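Local coordinates for protein CupA (Streptococcus pneumoniae, PDB 4F2E) that binds copper(I) on a cupredoxin fold and acts as a copper chaperone, with a probable role in copper resistance, at residues Val18-Gly23 with Ile39-Lys44; Ser47-Gln52 with Cys86-Met91. All blocks are in the same frame, centred on the assembly; numbering follows the deposited sequence.

Interaction 1 (Val18-Gly23 with Ile39-Lys44); sequences VEVMGG and IVFDRK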
loop_
_atom_site.group_PDB
_atom_site.type_symbol
_atom_site.label_atom_id
_atom_site.label_comp_id
_atom_site.label_asym_id
_atom_site.label_seq_id
_atom_site.Cartn_x
_atom_site.Cartn_y
_atom_site.Cartn_z
ATOM N N VAL A 18 -2.878 -4.019 -4.595
ATOM C CA VAL A 18 -1.734 -3.455 -5.296
ATOM C C VAL A 18 -0.895 -4.580 -5.878
ATOM O O VAL A 18 -0.462 -5.472 -5.156
ATOM C CB VAL A 18 -0.871 -2.590 -4.356
ATOM C CG1 VAL A 18 0.352 -2.049 -5.089
ATOM C CG2 VAL A 18 -1.697 -1.454 -3.779
ATOM N N GLU A 19 -0.689 -4.546 -7.190
ATOM C CA GLU A 19 0.156 -5.525 -7.853
ATOM C C GLU A 19 1.606 -5.079 -7.779
ATOM O O GLU A 19 1.924 -3.929 -8.086
ATOM C CB GLU A 19 -0.262 -5.696 -9.315
ATOM C CG GLU A 19 0.564 -6.728 -10.066
ATOM C CD GLU A 19 0.087 -6.940 -11.489
ATOM O OE1 GLU A 19 -1.130 -6.798 -11.736
ATOM O OE2 GLU A 19 0.928 -7.247 -12.360
ATOM N N VAL A 20 2.477 -5.985 -7.350
ATOM C CA VAL A 20 3.903 -5.701 -7.302
ATOM C C VAL A 20 4.544 -6.253 -8.564
ATOM O O VAL A 20 4.771 -7.457 -8.693
ATOM C CB VAL A 20 4.566 -6.297 -6.049
ATOM C CG1 VAL A 20 6.038 -5.885 -5.977
ATOM C CG2 VAL A 20 3.817 -5.859 -4.796
ATOM N N MET A 21 4.805 -5.355 -9.504
ATOM C CA MET A 21 5.392 -5.708 -10.782
ATOM C C MET A 21 6.133 -4.488 -11.304
ATOM O O MET A 21 5.510 -3.495 -11.689
ATOM C CB MET A 21 4.300 -6.126 -11.769
ATOM C CG MET A 21 4.818 -6.419 -13.167
ATOM S SD MET A 21 5.783 -7.940 -13.247
ATOM C CE MET A 21 4.484 -9.166 -13.135
ATOM N N GLY A 22 7.462 -4.548 -11.279
ATOM C CA GLY A 22 8.283 -3.427 -11.705
ATOM C C GLY A 22 7.891 -2.166 -10.963
ATOM O O GLY A 22 7.858 -1.071 -11.526
ATOM N N GLY A 23 7.598 -2.326 -9.680
ATOM C CA GLY A 23 7.030 -1.256 -8.889
ATOM C C GLY A 23 5.648 -1.663 -8.423
ATOM O O GLY A 23 5.368 -2.849 -8.257
ATOM N N ILE A 39 -4.321 -3.163 2.680
ATOM C CA ILE A 39 -3.637 -2.904 1.426
ATOM C C ILE A 39 -2.971 -4.209 1.025
ATOM O O ILE A 39 -1.985 -4.632 1.630
ATOM C CB ILE A 39 -2.623 -1.755 1.563
ATOM C CG1 ILE A 39 -3.293 -0.547 2.226
ATOM C CG2 ILE A 39 -2.062 -1.372 0.200
ATOM C CD1 ILE A 39 -2.346 0.585 2.563
ATOM N N VAL A 40 -3.552 -4.864 0.027
ATOM C CA VAL A 40 -3.178 -6.223 -0.320
ATOM C C VAL A 40 -2.152 -6.225 -1.442
ATOM O O VAL A 40 -2.478 -5.923 -2.592
ATOM C CB VAL A 40 -4.412 -7.033 -0.752
ATOM C CG1 VAL A 40 -4.035 -8.489 -0.984
ATOM C CG2 VAL A 40 -5.509 -6.918 0.298
ATOM N N PHE A 41 -0.914 -6.567 -1.104
ATOM C CA PHE A 41 0.158 -6.616 -2.087
ATOM C C PHE A 41 0.275 -8.004 -2.683
ATOM O O PHE A 41 0.542 -8.976 -1.973
ATOM C CB PHE A 41 1.486 -6.184 -1.463
ATOM C CG PHE A 41 1.547 -4.719 -1.149
ATOM C CD1 PHE A 41 1.041 -4.231 0.045
ATOM C CD2 PHE A 41 2.095 -3.825 -2.056
ATOM C CE1 PHE A 41 1.084 -2.883 0.331
ATOM C CE2 PHE A 41 2.140 -2.473 -1.773
ATOM C CZ PHE A 41 1.636 -2.001 -0.581
ATOM N N ASP A 42 0.070 -8.092 -3.991
ATOM C CA ASP A 42 0.189 -9.356 -4.697
ATOM C C ASP A 42 1.499 -9.330 -5.465
ATOM O O ASP A 42 1.627 -8.602 -6.450
ATOM C CB ASP A 42 -0.992 -9.535 -5.649
ATOM C CG ASP A 42 -1.008 -10.893 -6.311
ATOM O OD1 ASP A 42 -0.376 -11.825 -5.773
ATOM O OD2 ASP A 42 -1.658 -11.028 -7.368
ATOM N N ARG A 43 2.478 -10.107 -5.010
ATOM C CA ARG A 43 3.819 -10.013 -5.575
ATOM C C ARG A 43 4.023 -10.935 -6.769
ATOM O O ARG A 43 3.911 -12.157 -6.653
ATOM C CB ARG A 43 4.900 -10.273 -4.526
ATOM C CG ARG A 43 6.287 -10.082 -5.105
ATOM C CD ARG A 43 7.387 -10.265 -4.094
ATOM N NE ARG A 43 8.687 -10.089 -4.735
ATOM C CZ ARG A 43 9.854 -10.292 -4.137
ATOM N NH1 ARG A 43 9.893 -10.689 -2.873
ATOM N NH2 ARG A 43 10.984 -10.099 -4.807
ATOM N N LYS A 44 4.343 -10.335 -7.913
ATOM C CA LYS A 44 4.510 -11.077 -9.155
ATOM C C LYS A 44 5.890 -10.864 -9.776
ATOM O O LYS A 44 6.199 -11.427 -10.824
ATOM C CB LYS A 44 3.418 -10.685 -10.150
ATOM C CG LYS A 44 2.015 -11.027 -9.673
ATOM C CD LYS A 44 0.962 -10.579 -10.669
ATOM C CE LYS A 44 -0.427 -11.005 -10.225
ATOM N NZ LYS A 44 -1.473 -10.554 -11.182
#
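Val-18 and Phe-41 lie side by side on one face of two paired strands, the valine reaching the ring with CG1, 3.8 Å from CE2. Val-20 comes to the same ring differently: its CG2, anti to the carbonyl carbon, meets the edge in plane, 3.8 Å from CD2. The second branch of Val-18, CG2, touches CG2 of Ile-39 at 4.0 Å. Branched aliphatics suit these places, since they fill an interior beside a flat ring and are at ease in extended backbone. The backbones form a parallel ladder, in which Val-18 N and O grip Val-40 O and Asp-42 N, while Val-20 N and O take Asp-42 O and Lys-44 N. This joins strands 13-20 and 37-43 of the cupredoxin beta-fold. On the other face, that of Glu-19 and Asp-42, the extended Lys-44 crosses Glu-19 at about a right angle, its NZ making long salt bridges to Glu-19 OE1 and Asp-42 OD2, both 3.8 Å. Met-21 lays CE against Lys-44 CB at 3.5 Å. Farther out, Leu-64 and Phe-55 also pack on Phe-41. Arg-43 leaves from the Phe-41 face, its guanidinium donating to the carbonyl oxygens of Leu-64 and Asp-45, and the Asp-45 carboxylate receives Gly-22 N.

Interaction 2 (Ser47-Gln52 with Cys86-Met91); sequences SPCLDQ and CGMNMM. With CU1 (copper (I) ion), chain C; CU1 (copper (I) ion), chain B.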
loop_
_atom_site.group_PDB
_atom_site.type_symbol
_atom_site.label_atom_id
_atom_site.label_comp_id
_atom_site.label_asym_id
_atom_site.label_seq_id
_atom_site.Cartn_x
_atom_site.Cartn_y
_atom_site.Cartn_z
ATOM N N SER A 47 12.271 -9.751 -8.420
ATOM C CA SER A 47 13.452 -8.923 -8.210
ATOM C C SER A 47 13.693 -8.671 -6.730
ATOM O O SER A 47 12.774 -8.286 -6.005
ATOM C CB SER A 47 13.314 -7.582 -8.921
ATOM O OG SER A 47 14.404 -6.742 -8.575
ATOM N N PRO A 48 14.936 -8.879 -6.274
ATOM C CA PRO A 48 15.277 -8.571 -4.880
ATOM C C PRO A 48 14.975 -7.117 -4.514
ATOM O O PRO A 48 14.785 -6.812 -3.341
ATOM C CB PRO A 48 16.785 -8.840 -4.823
ATOM C CG PRO A 48 17.006 -9.873 -5.886
ATOM C CD PRO A 48 16.060 -9.508 -6.993
ATOM N N CYS A 49 14.923 -6.237 -5.508
ATOM C CA CYS A 49 14.571 -4.843 -5.261
ATOM C C CYS A 49 13.206 -4.732 -4.574
ATOM O O CYS A 49 12.947 -3.777 -3.839
ATOM C CB CYS A 49 14.572 -4.057 -6.577
ATOM S SG CYS A 49 14.420 -2.254 -6.414
ATOM N N LEU A 50 12.344 -5.718 -4.804
ATOM C CA LEU A 50 10.964 -5.665 -4.320
ATOM C C LEU A 50 10.679 -6.618 -3.151
ATOM O O LEU A 50 9.525 -6.955 -2.883
ATOM C CB LEU A 50 9.997 -5.916 -5.482
ATOM C CG LEU A 50 10.044 -4.839 -6.571
ATOM C CD1 LEU A 50 9.424 -5.338 -7.869
ATOM C CD2 LEU A 50 9.356 -3.564 -6.097
ATOM N N ASP A 51 11.732 -7.026 -2.447
ATOM C CA ASP A 51 11.606 -7.984 -1.347
ATOM C C ASP A 51 10.820 -7.459 -0.149
ATOM O O ASP A 51 10.207 -8.234 0.587
ATOM C CB ASP A 51 12.984 -8.454 -0.877
ATOM C CG ASP A 51 13.571 -9.524 -1.770
ATOM O OD1 ASP A 51 12.835 -10.067 -2.618
ATOM O OD2 ASP A 51 14.770 -9.832 -1.609
ATOM N N GLN A 52 10.847 -6.146 0.060
ATOM C CA GLN A 52 10.177 -5.560 1.213
ATOM C C GLN A 52 9.254 -4.413 0.834
ATOM O O GLN A 52 9.440 -3.762 -0.197
ATOM C CB GLN A 52 11.197 -5.077 2.244
ATOM C CG GLN A 52 11.987 -6.193 2.896
ATOM C CD GLN A 52 13.463 -6.126 2.577
ATOM O OE1 GLN A 52 14.059 -5.048 2.565
ATOM N NE2 GLN A 52 14.064 -7.281 2.313
ATOM N N CYS A 86 9.626 0.354 -1.644
ATOM C CA CYS A 86 10.297 -0.904 -1.373
ATOM C C CYS A 86 11.321 -0.683 -0.267
ATOM O O CYS A 86 11.550 0.450 0.163
ATOM C CB CYS A 86 10.978 -1.433 -2.629
ATOM S SG CYS A 86 12.408 -0.456 -3.131
ATOM N N GLY A 87 11.938 -1.766 0.187
ATOM C CA GLY A 87 12.919 -1.687 1.254
ATOM C C GLY A 87 14.176 -0.907 0.904
ATOM O O GLY A 87 14.965 -0.578 1.792
ATOM N N MET A 88 14.367 -0.614 -0.382
ATOM C CA MET A 88 15.538 0.135 -0.846
ATOM C C MET A 88 15.224 1.601 -1.129
ATOM O O MET A 88 16.116 2.373 -1.481
ATOM C CB MET A 88 16.103 -0.482 -2.126
ATOM C CG MET A 88 16.455 -1.947 -2.026
ATOM S SD MET A 88 17.319 -2.494 -3.511
ATOM C CE MET A 88 18.880 -1.621 -3.346
ATOM N N ASN A 89 13.956 1.976 -0.999
ATOM C CA ASN A 89 13.513 3.326 -1.343
ATOM C C ASN A 89 13.802 3.633 -2.814
ATOM O O ASN A 89 14.151 4.758 -3.163
ATOM C CB ASN A 89 14.176 4.366 -0.431
ATOM C CG ASN A 89 13.420 5.685 -0.390
ATOM O OD1 ASN A 89 12.219 5.736 -0.654
ATOM N ND2 ASN A 89 14.125 6.760 -0.048
ATOM N N MET A 90 13.651 2.621 -3.668
ATOM C CA MET A 90 13.871 2.772 -5.108
ATOM C C MET A 90 12.564 2.777 -5.892
ATOM O O MET A 90 12.436 3.488 -6.891
ATOM C CB MET A 90 14.761 1.648 -5.645
ATOM C CG MET A 90 16.229 1.767 -5.264
ATOM S SD MET A 90 17.251 0.411 -5.892
ATOM C CE MET A 90 17.036 0.614 -7.656
ATOM N N MET A 91 11.611 1.959 -5.450
ATOM C CA MET A 91 10.290 1.886 -6.067
ATOM C C MET A 91 9.284 2.532 -5.126
ATOM O O MET A 91 9.331 2.294 -3.920
ATOM C CB MET A 91 9.900 0.430 -6.296
ATOM C CG MET A 91 10.933 -0.379 -7.057
ATOM S SD MET A 91 10.700 -0.272 -8.835
ATOM C CE MET A 91 11.380 1.337 -9.195
HETATM CU CU CU1 C . 16.384 -1.698 -5.465
HETATM CU CU CU1 B . 13.358 -1.745 -4.607
HETATM O O HOH W 1 12.770 -4.238 -1.021
HETATM O O HOH W 2 15.406 -3.268 3.798
#
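Cys-49 and Cys-86 face each other across one copper(I) ion, each with SG 2.2 Å from the metal, and the angle between the two sulfurs at copper is about 157°. Cys-49 SG stands anti to its backbone N, beside the carbonyl carbon (chi1 -170°), and this lets Cys-49 O close on the same ion at 2.2 Å; the three ligands and the metal lie almost in one plane. The thiolate of Cys-49 also bridges to the second copper, the two metal bonds meeting at sulfur at about 91°. There Met-88 and Met-90 each present SD at 2.3 Å, both chains bent at chi3, which leaves each CE close to the metal as well. A fourth ligand comes from outside the two segments. Soft sulfur suits copper(I), and with one shared thiolate and two neutral thioethers this ion probably has a less charged setting than the one held by two cysteines.

Cys-86 SG sits in the crowded position between N and carbonyl carbon, where it accepts hydrogen bonds from Met-90 N and Met-91 N, each 3.4 Å, and a weak one from Met-88 N. Such donors would be expected to steady a thiolate. Beside the metals, Leu-50 and Met-91 cross at about a right angle, CD2 3.7 Å from CG. A water ties the segments together, donating to Cys-49 O and accepting from Gln-52 N and Gly-87 N. Gly-87 N also makes a weak bond to Gln-52 O, and with no side chain Gly-87 leaves room for Gln-52 OE1, near where a CB would be. The loop 47-52 leads into strand 52-55, and Cys-86 to Asn-89 form a type I turn after strand 80-86. These two strands pair antiparallel, and Tyr-24 of strand 24-31 packs against Leu-50, Cys-86 and Met-91.

Interaction 1 is a largely buried pairing of two regular strands, held by repeated backbone bonds and apolar side chains, with Glu-19, Asp-42 and Lys-44 gathered on the other face, while Arg-43 leaves from the apolar one. Interaction 2 is partly exposed and joins two loops at one end of the same cupredoxin domain; sulfur, a carbonyl oxygen and two copper ions replace most direct bonding between the segments. The two contacts share no strand pair, yet they touch. Val-20 CG1 of interaction 1 packs on Leu-50 CD1 at 3.9 Å, and Gly-23 CA meets Met-91 SD at 3.8 Å. A salt bridge of 2.9 Å from Arg-43 NH2 to Asp-51 OD1 ties strand 37-43 to loop 47-52.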